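Long-range contacts in glutamate--cysteine ligase GshA (Methylobacillus flagellatus KT, PDB 3K1T), which probably acts as a ligase joining glutamate to cysteine, the gamma-glutamylcysteine synthetase step that opens glutathione synthesis: residues K56-V60 against A404-V408; F237-G241 against Q253-K257. One frame throughout, in Å; residues are numbered along the deposited sequence.

Contact 1 (K56-V60 against A404-V408); sequences KLAPV and AYGVV
L57 reaches from its strand onto the helical turn A404-V408, and the contact is a clear example of helix-on-sheet packing, in which a helix lies over a beta sheet; here the side-chain contacts between the two are apolar. The strand belongs to an antiparallel sheet, paired with strand 45-52, and the short strand and helix axes pass 9.0 Å apart at a crossing angle of -47°. L57 gives up the largest area of any residue here. Its CB points toward the helix, and with CG anti to the backbone N (chi1 178°) the two methyls meet different partners there. L57 CD1 lies obliquely against the Y405 ring, 3.7 Å from Y405 CE1, while L57 CD2 comes to the edge of that ring in its plane. L57 CD2 also meets V408 CG2 at 3.9 Å and, a little farther off, A404 CB at 4.1 Å, so that one methyl sits among three residues of a single helical turn.

The Y405 ring thus offers carbon to the leucine, while its hydroxyl is hydrogen-bonded to N52 and R401. Around the pair, L18 of helix 13-23 touches L57, and Y215 of helix 210-226 touches both P59 and V408. V408 splits its two methyls between neighbours on the strand: CG2 faces L57, and V408 CG1 meets the proline ring at P59 CD, 3.6 Å away.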
# COMPACT_ATOMS: atom_id res chain seq x y z
N LYS A 56 -7.76 -26.18 -14.12
CA LYS A 56 -6.53 -25.44 -14.37
C LYS A 56 -6.78 -23.97 -14.06
O LYS A 56 -7.88 -23.48 -14.27
CB LYS A 56 -6.21 -25.56 -15.91
CG LYS A 56 -4.90 -25.16 -16.26
CD LYS A 56 -4.47 -25.66 -17.59
CE LYS A 56 -3.05 -25.25 -17.83
NZ LYS A 56 -2.24 -26.43 -18.26
N LEU A 57 -5.76 -23.25 -13.59
CA LEU A 57 -5.81 -21.81 -13.39
C LEU A 57 -4.49 -21.22 -13.91
O LEU A 57 -3.46 -21.42 -13.30
CB LEU A 57 -6.04 -21.45 -11.92
CG LEU A 57 -6.06 -19.95 -11.61
CD1 LEU A 57 -7.22 -19.19 -12.31
CD2 LEU A 57 -6.08 -19.76 -10.05
N ALA A 58 -4.53 -20.53 -15.05
CA ALA A 58 -3.31 -20.18 -15.77
C ALA A 58 -3.37 -18.77 -16.33
O ALA A 58 -4.44 -18.27 -16.71
CB ALA A 58 -3.00 -21.24 -16.92
N PRO A 59 -2.22 -18.11 -16.35
CA PRO A 59 -2.14 -16.83 -17.04
C PRO A 59 -2.06 -17.01 -18.55
O PRO A 59 -1.38 -17.93 -19.04
CB PRO A 59 -0.85 -16.21 -16.48
CG PRO A 59 0.03 -17.40 -16.24
CD PRO A 59 -0.90 -18.54 -15.83
N VAL A 60 -2.76 -16.14 -19.27
CA VAL A 60 -2.81 -16.20 -20.72
C VAL A 60 -2.32 -14.93 -21.43
O VAL A 60 -2.23 -14.93 -22.67
CB VAL A 60 -4.20 -16.56 -21.24
CG1 VAL A 60 -4.60 -17.97 -20.75
CG2 VAL A 60 -5.24 -15.47 -20.85
N ALA A 404 -5.87 -16.82 -4.75
CA ALA A 404 -5.27 -17.66 -5.78
C ALA A 404 -5.05 -16.88 -7.09
O ALA A 404 -3.99 -17.00 -7.69
CB ALA A 404 -6.10 -18.96 -6.04
N TYR A 405 -6.01 -16.06 -7.50
CA TYR A 405 -5.82 -15.23 -8.69
C TYR A 405 -4.58 -14.32 -8.51
O TYR A 405 -3.76 -14.16 -9.44
CB TYR A 405 -7.05 -14.36 -8.98
CG TYR A 405 -8.26 -15.08 -9.54
CD1 TYR A 405 -8.27 -16.45 -9.72
CD2 TYR A 405 -9.42 -14.38 -9.87
CE1 TYR A 405 -9.41 -17.10 -10.25
CE2 TYR A 405 -10.55 -15.03 -10.40
CZ TYR A 405 -10.53 -16.39 -10.59
OH TYR A 405 -11.63 -17.07 -11.10
N GLY A 406 -4.46 -13.71 -7.34
CA GLY A 406 -3.33 -12.80 -7.09
C GLY A 406 -1.98 -13.51 -7.01
O GLY A 406 -0.95 -12.94 -7.38
N VAL A 407 -1.98 -14.76 -6.55
CA VAL A 407 -0.75 -15.56 -6.56
C VAL A 407 -0.28 -15.88 -8.01
O VAL A 407 0.88 -15.63 -8.39
CB VAL A 407 -0.92 -16.86 -5.74
CG1 VAL A 407 0.25 -17.83 -6.02
CG2 VAL A 407 -1.05 -16.56 -4.23
N VAL A 408 -1.19 -16.37 -8.85
CA VAL A 408 -0.83 -16.73 -10.21
C VAL A 408 -0.46 -15.47 -11.00
O VAL A 408 0.50 -15.47 -11.78
CB VAL A 408 -1.94 -17.53 -10.90
CG1 VAL A 408 -1.54 -17.89 -12.36
CG2 VAL A 408 -2.27 -18.83 -10.04

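Contact 2 (F237-G241 against Q253-K257); sequences FDTCG and QLAEK
Strand F237-G241 and helical turn Q253-K257 run almost exactly antiparallel, at 173°, with their axes 9.5 Å apart at closest approach. By CA positions D238 is nearest K257 and C240 nearest L254, the CB atoms of D238 and C240 pointing toward the helix and that of the intervening T239 away from it.

K257 carries most of the contact from the helical side. The side chains of K257 and D238 cross at about a right angle, with K257 CG 3.6 Å from D238 OD2, and the lysine then passes on to C240, whose CB lies 3.9 Å from K257 CE. A bend at the last torsion (chi4 -85°) turns the amine to the strand backbone, where K257 NZ donates to T239 O at 3.2 Å, nearly along the C=O axis (160°). The salt bridge to D238 is long, 3.8 Å from K257 NZ to D238 OD2, but water supplements it: one molecule donates to both D238 OD2 and K257 O, and a second donates to OD2 while accepting a weak bond from NZ. A methionine in place of K257 would probably leave T239 O without this donor and the D238 carboxylate without its nearby positive charge. At the other end, Q253 NE2 approaches C240 CB, and a third water accepts from G241 N and, weakly, from that amide. Deeper in, C240 SG faces L254 CD1 at 4.4 Å, both residues also touching V325 on the adjoining strand.

This is helix-on-sheet packing, with helix 251-272 lying against an outermost strand of a four-stranded antiparallel sheet, where L254 also touches L327.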
# COMPACT_ATOMS: atom_id res chain seq x y z
N PHE A 237 3.50 -25.52 -24.23
CA PHE A 237 3.72 -24.82 -25.50
C PHE A 237 4.85 -25.45 -26.34
O PHE A 237 5.65 -26.25 -25.86
CB PHE A 237 3.97 -23.32 -25.27
CG PHE A 237 5.38 -22.97 -24.87
CD1 PHE A 237 5.81 -23.16 -23.57
CD2 PHE A 237 6.28 -22.47 -25.81
CE1 PHE A 237 7.13 -22.88 -23.20
CE2 PHE A 237 7.61 -22.20 -25.43
CZ PHE A 237 8.02 -22.41 -24.13
N ASP A 238 4.92 -25.01 -27.58
CA ASP A 238 6.05 -25.39 -28.48
C ASP A 238 6.24 -24.23 -29.48
O ASP A 238 5.40 -23.32 -29.54
CB ASP A 238 5.72 -26.72 -29.16
CG ASP A 238 6.94 -27.40 -29.83
OD1 ASP A 238 8.10 -26.96 -29.63
OD2 ASP A 238 6.70 -28.37 -30.59
N THR A 239 7.31 -24.28 -30.27
CA THR A 239 7.57 -23.24 -31.24
C THR A 239 8.08 -23.84 -32.55
O THR A 239 8.56 -24.98 -32.60
CB THR A 239 8.69 -22.27 -30.76
OG1 THR A 239 9.89 -23.02 -30.61
CG2 THR A 239 8.36 -21.59 -29.45
N CYS A 240 7.91 -23.09 -33.63
CA CYS A 240 8.79 -23.29 -34.76
C CYS A 240 9.24 -21.99 -35.37
O CYS A 240 8.86 -20.92 -34.89
CB CYS A 240 8.22 -24.22 -35.76
SG CYS A 240 6.87 -23.62 -36.64
N GLY A 241 10.15 -22.07 -36.35
CA GLY A 241 10.73 -20.87 -36.94
C GLY A 241 9.75 -20.16 -37.84
O GLY A 241 8.57 -20.51 -37.89
N GLN A 253 5.53 -29.72 -40.96
CA GLN A 253 6.25 -29.28 -39.75
C GLN A 253 5.25 -28.75 -38.72
O GLN A 253 5.20 -29.20 -37.59
CB GLN A 253 7.23 -28.13 -40.13
CG GLN A 253 7.74 -27.25 -38.98
CD GLN A 253 9.17 -27.58 -38.61
OE1 GLN A 253 9.55 -28.78 -38.57
NE2 GLN A 253 10.00 -26.54 -38.39
N LEU A 254 4.42 -27.82 -39.15
CA LEU A 254 3.43 -27.21 -38.26
C LEU A 254 2.39 -28.24 -37.76
O LEU A 254 2.09 -28.29 -36.57
CB LEU A 254 2.74 -26.05 -38.96
CG LEU A 254 1.84 -25.15 -38.10
CD1 LEU A 254 2.55 -24.59 -36.88
CD2 LEU A 254 1.29 -23.99 -38.96
N ALA A 255 1.87 -29.05 -38.69
CA ALA A 255 0.88 -30.08 -38.38
C ALA A 255 1.40 -31.06 -37.34
O ALA A 255 0.66 -31.46 -36.42
CB ALA A 255 0.42 -30.84 -39.67
N GLU A 256 2.67 -31.44 -37.47
CA GLU A 256 3.26 -32.43 -36.57
C GLU A 256 3.36 -31.82 -35.17
O GLU A 256 3.14 -32.50 -34.19
CB GLU A 256 4.67 -32.85 -37.03
CG GLU A 256 4.67 -33.79 -38.26
CD GLU A 256 6.03 -33.90 -39.01
OE1 GLU A 256 7.02 -33.16 -38.69
OE2 GLU A 256 6.08 -34.74 -39.94
N LYS A 257 3.73 -30.56 -35.10
CA LYS A 257 3.84 -29.91 -33.80
C LYS A 257 2.48 -29.71 -33.14
O LYS A 257 2.37 -29.85 -31.92
CB LYS A 257 4.60 -28.61 -33.89
CG LYS A 257 6.11 -28.88 -34.09
CD LYS A 257 6.84 -27.63 -34.38
CE LYS A 257 8.29 -27.94 -34.76
NZ LYS A 257 9.05 -28.04 -33.54
O HOH W 1 4.51 -29.82 -30.24
O HOH W 2 8.51 -30.22 -31.04
O HOH W 3 10.99 -24.04 -38.55

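Both contacts set a helix against a strand of an antiparallel sheet, yet the sheets differ and the chemistry follows the depth. Contact 1 is buried and joins parts 344 residues apart, whereas contact 2, nested inside that loop, has segments only 12 residues apart at their closest ends, lies farther from the centre of the chain and is partly open to solvent. Apolar side chains suffice in the first; the second adds to one loose apolar pair a long salt bridge, a lysine bond to a backbone carbonyl and bridging waters. Their centres are 26 Å apart and they do not touch, but helix 210-226 borders both, meeting P59 and V408 in one and F237 in the other.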